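Local coordinates for protein Atg5 (Kluyveromyces marxianus, PDB 3VQI) that takes part in autophagic vesicle formation and cytoplasm-to-vacuole transport, is the Atg5 half of the autophagy-essential Atg12-Atg5 conjugate, and is required for nucleophagy, at residues V22-V28 with L59-V65; R44-L48 with A263-G267. Numbering follows the deposited sequence.

Contact 1 (V22-V28 with L59-V65); sequences VSDAIVV and LADTIKV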
# COMPACT_ATOMS: atom_id res chain seq x y z
N VAL A 22 16.90 8.04 -11.18
CA VAL A 22 16.29 9.22 -11.78
C VAL A 22 15.86 8.87 -13.20
O VAL A 22 16.55 8.11 -13.88
CB VAL A 22 17.25 10.40 -11.83
CG1 VAL A 22 16.54 11.59 -12.45
CG2 VAL A 22 17.73 10.74 -10.43
N SER A 23 14.73 9.40 -13.65
CA SER A 23 14.26 9.10 -14.99
C SER A 23 15.07 9.88 -16.01
O SER A 23 15.56 10.98 -15.73
CB SER A 23 12.77 9.44 -15.14
OG SER A 23 12.56 10.83 -15.19
N ASP A 24 15.21 9.31 -17.20
CA ASP A 24 15.97 9.93 -18.28
C ASP A 24 15.52 11.36 -18.53
O ASP A 24 16.34 12.25 -18.73
CB ASP A 24 15.83 9.11 -19.56
CG ASP A 24 16.06 7.62 -19.33
OD1 ASP A 24 17.09 7.25 -18.73
OD2 ASP A 24 15.20 6.81 -19.75
N ALA A 25 14.21 11.58 -18.48
CA ALA A 25 13.65 12.90 -18.73
C ALA A 25 14.20 14.05 -17.89
O ALA A 25 14.29 15.18 -18.38
CB ALA A 25 12.14 12.85 -18.60
N ILE A 26 14.56 13.80 -16.64
CA ILE A 26 15.03 14.89 -15.78
C ILE A 26 16.46 14.80 -15.26
O ILE A 26 16.94 15.74 -14.61
CB ILE A 26 14.09 15.09 -14.56
CG1 ILE A 26 14.15 13.85 -13.64
CG2 ILE A 26 12.66 15.33 -15.03
CD1 ILE A 26 13.39 14.01 -12.34
N VAL A 27 17.14 13.70 -15.53
CA VAL A 27 18.51 13.54 -15.06
C VAL A 27 19.48 14.49 -15.76
O VAL A 27 19.24 14.90 -16.90
CB VAL A 27 19.00 12.10 -15.27
CG1 VAL A 27 19.15 11.81 -16.75
CG2 VAL A 27 20.31 11.87 -14.54
N VAL A 28 20.57 14.84 -15.08
CA VAL A 28 21.58 15.71 -15.67
C VAL A 28 22.35 14.91 -16.72
O VAL A 28 22.70 13.75 -16.49
CB VAL A 28 22.58 16.24 -14.62
CG1 VAL A 28 21.88 17.18 -13.65
CG2 VAL A 28 23.21 15.08 -13.87
N LEU A 59 19.10 12.12 -4.37
CA LEU A 59 19.40 12.28 -5.79
C LEU A 59 19.28 13.71 -6.29
O LEU A 59 19.42 13.95 -7.49
CB LEU A 59 18.49 11.38 -6.63
CG LEU A 59 18.37 9.92 -6.15
CD1 LEU A 59 17.38 9.16 -7.02
CD2 LEU A 59 19.74 9.25 -6.18
N ALA A 60 19.04 14.66 -5.39
CA ALA A 60 18.91 16.06 -5.79
C ALA A 60 20.07 16.54 -6.66
O ALA A 60 19.90 17.42 -7.51
CB ALA A 60 18.80 16.94 -4.56
N ASP A 61 21.24 15.94 -6.45
CA ASP A 61 22.44 16.30 -7.20
C ASP A 61 22.40 15.93 -8.67
O ASP A 61 22.97 16.62 -9.51
CB ASP A 61 23.67 15.64 -6.57
CG ASP A 61 24.41 16.57 -5.63
OD1 ASP A 61 23.84 17.63 -5.28
OD2 ASP A 61 25.56 16.23 -5.26
N THR A 62 21.72 14.83 -8.96
CA THR A 62 21.62 14.31 -10.32
C THR A 62 20.40 14.81 -11.07
O THR A 62 20.20 14.48 -12.23
CB THR A 62 21.62 12.78 -10.28
OG1 THR A 62 22.85 12.34 -9.68
CG2 THR A 62 21.53 12.20 -11.67
N ILE A 63 19.58 15.61 -10.41
CA ILE A 63 18.39 16.13 -11.07
C ILE A 63 18.71 17.43 -11.78
O ILE A 63 19.10 18.41 -11.14
CB ILE A 63 17.23 16.33 -10.06
CG1 ILE A 63 16.44 15.04 -9.89
CG2 ILE A 63 16.28 17.41 -10.55
CD1 ILE A 63 17.26 13.84 -9.47
N LYS A 64 18.53 17.43 -13.09
CA LYS A 64 18.82 18.61 -13.91
C LYS A 64 17.73 19.66 -13.83
O LYS A 64 17.99 20.86 -13.90
CB LYS A 64 19.02 18.21 -15.38
CG LYS A 64 17.71 18.03 -16.17
CD LYS A 64 17.95 17.59 -17.61
CE LYS A 64 16.66 17.63 -18.44
NZ LYS A 64 16.86 17.21 -19.86
N VAL A 65 16.49 19.21 -13.68
CA VAL A 65 15.34 20.10 -13.64
C VAL A 65 15.21 20.80 -12.28
O VAL A 65 15.69 20.30 -11.27
CB VAL A 65 14.04 19.29 -13.95
CG1 VAL A 65 12.88 20.23 -14.26
CG2 VAL A 65 14.28 18.36 -15.14

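Contact 2 (R44-L48 with A263-G267); sequences RDAYL and ASIDG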
# COMPACT_ATOMS: atom_id res chain seq x y z
N ARG A 44 6.67 -2.95 3.59
CA ARG A 44 5.58 -3.38 2.74
C ARG A 44 4.30 -2.64 3.10
O ARG A 44 3.55 -2.22 2.23
CB ARG A 44 5.36 -4.89 2.86
CG ARG A 44 6.25 -5.69 1.92
CD ARG A 44 6.14 -7.20 2.12
NE ARG A 44 6.42 -7.86 0.85
CZ ARG A 44 5.51 -8.00 -0.12
NH1 ARG A 44 4.28 -7.54 0.05
NH2 ARG A 44 5.87 -8.55 -1.27
N ASP A 45 4.06 -2.49 4.39
CA ASP A 45 2.87 -1.80 4.83
C ASP A 45 3.19 -0.38 5.24
O ASP A 45 3.15 -0.02 6.42
CB ASP A 45 2.22 -2.56 5.98
CG ASP A 45 0.93 -3.23 5.57
OD1 ASP A 45 0.04 -2.52 5.06
OD2 ASP A 45 0.81 -4.46 5.74
N ALA A 46 3.51 0.42 4.23
CA ALA A 46 3.84 1.82 4.38
C ALA A 46 3.41 2.40 3.04
O ALA A 46 2.92 1.67 2.19
CB ALA A 46 5.33 1.99 4.57
N TYR A 47 3.61 3.70 2.85
CA TYR A 47 3.24 4.32 1.59
C TYR A 47 4.47 4.85 0.86
O TYR A 47 5.38 5.40 1.49
CB TYR A 47 2.26 5.45 1.85
CG TYR A 47 0.87 4.97 2.18
CD1 TYR A 47 0.05 4.43 1.19
CD2 TYR A 47 0.37 5.06 3.48
CE1 TYR A 47 -1.24 4.00 1.47
CE2 TYR A 47 -0.93 4.63 3.78
CZ TYR A 47 -1.73 4.10 2.77
OH TYR A 47 -3.01 3.70 3.03
N LEU A 48 4.50 4.67 -0.46
CA LEU A 48 5.62 5.15 -1.28
C LEU A 48 5.91 6.59 -0.96
O LEU A 48 7.06 7.02 -0.90
CB LEU A 48 5.31 5.03 -2.77
CG LEU A 48 5.70 3.69 -3.40
CD1 LEU A 48 5.28 3.65 -4.86
CD2 LEU A 48 7.20 3.54 -3.26
N ALA A 263 -4.48 -8.43 6.44
CA ALA A 263 -4.99 -7.13 6.04
C ALA A 263 -3.85 -6.12 6.10
O ALA A 263 -3.00 -6.19 6.99
CB ALA A 263 -6.12 -6.69 6.95
N SER A 264 -3.84 -5.18 5.16
CA SER A 264 -2.79 -4.16 5.10
C SER A 264 -3.08 -3.01 6.07
O SER A 264 -4.19 -2.91 6.58
CB SER A 264 -2.67 -3.67 3.66
OG SER A 264 -2.39 -4.76 2.80
N ILE A 265 -2.10 -2.16 6.31
CA ILE A 265 -2.26 -1.05 7.25
C ILE A 265 -3.44 -0.13 6.99
O ILE A 265 -3.74 0.73 7.82
CB ILE A 265 -0.99 -0.15 7.33
CG1 ILE A 265 -0.59 0.29 5.92
CG2 ILE A 265 0.14 -0.89 8.05
CD1 ILE A 265 0.53 1.30 5.89
N ASP A 266 -4.09 -0.27 5.85
CA ASP A 266 -5.22 0.60 5.56
C ASP A 266 -6.56 -0.08 5.81
O ASP A 266 -7.61 0.53 5.62
CB ASP A 266 -5.14 1.11 4.12
CG ASP A 266 -5.38 0.01 3.09
OD1 ASP A 266 -5.55 0.38 1.91
OD2 ASP A 266 -5.39 -1.19 3.45
N GLY A 267 -6.52 -1.34 6.23
CA GLY A 267 -7.76 -2.04 6.55
C GLY A 267 -8.30 -3.00 5.51
O GLY A 267 -9.34 -3.63 5.70

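Contact 1 (V22-V28 with L59-V65)
Val22, Ile26 and Ile63 form the apolar centre of this contact within the ubiquitin-like UblA domain. Val22, at the end of strand 15-22, directs its CA-to-CB bond at residues 59-65, and its CG2 lies 3.3 Å from Ile63 CD1 and 3.8 Å from Leu59 CD1. The CA-to-CB bond of Ile63 points away from residues 22-28, but with chi1 m the side chain swings back, CG1 4.0 Å from Ile26 CD1, and chi2 p carries CD1 to Val22. Trp74 of strand 74-78 touches both isoleucines and continues this core into the main sheet. At the other end Ile26 CB packs 3.3 Å from Val65 CG2. Around this centre the two backbones pair. Lys64 N donates to Ile26 O at 2.8 Å, and Val28 N donates to Thr62 O at 2.9 Å, the two bonds flanking a single beta bridge between Val27 and Ile63, whose CA atoms are 4.8 Å apart. Thr62 O also receives a CA-H...O contact from Val27 CA at 3.4 Å. The hydroxyl of Thr62 turns elsewhere, to Asp35 O. Outermost, Lys64 extends its t, t, t tail along the turn, CE 3.4 Å from Ala25 O, and Val28 CG1 covers its base, 3.5 Å from Lys64 CB. The two connections, one leaving a strand and the other a helix, are thus tied by main-chain hydrogen bonds over a small hydrophobic core. Specific direction comes from peptide groups, while the side chains supply mainly apolar burial and the charged lysine stays at the solvent-exposed margin.

Contact 2 (R44-L48 with A263-G267)
Asp45 and Ile265 carry most of this buried junction between the UblA and UblB domains, and each directs its CA-to-CB bond at the opposite segment. The carboxylate of Asp45, with chi1 at -109°, between the usual wells, reaches the start of a type I turn, where OD1 accepts a nearly linear hydrogen bond from Ile265 N (2.5 Å, 176°); the modelled distance is unusually short, and at 2.5 Å resolution says little about strength. Its other oxygen, OD2, is held by Gln245. Ile265 adopts chi1 p and chi2 t, which carries CD1 up against the 44-48 backbone, 3.5 Å from Ala46 N and 4.2 Å from Tyr47 CE2, an oblique approach to the ring. Tyr47, an m rotamer, leaves its backbone sideways and then lays its ring across the gap to bring OH 3.5 Å from Asp266 CB. Trp143 of helix 135-155 touches the Tyr47 side chain and, with Trp147, donates a hydrogen bond to Ile265 O, so the helical region meets both domains here. Asp266, chi1 p, turns its carboxylate to Tyr270 and Phe268 N. Both Asp45 oxygens accept hydrogen bonds, from Ile265 N and Gln245, consistent with a carboxylate being tolerated in this buried place.

In the fold
Contact 1 lies toward one end of the molecule, its centre about 26 Å from that of the chain, whereas contact 2 is about 4 Å from it; their own centres are about 29 Å apart and they do not touch. Helix 48-59 runs between them, starting at the end of 44-48 and leading into 59-65, so one element links a local contact to an interdomain one. Contact 1 joins connections of the UblA domain alone, is partly exposed, and relies on backbone pairing over aliphatic side chains. Contact 2 brings UblA and UblB together in a buried setting, with a side-chain carboxylate replacing peptide-to-peptide pairing across the segments.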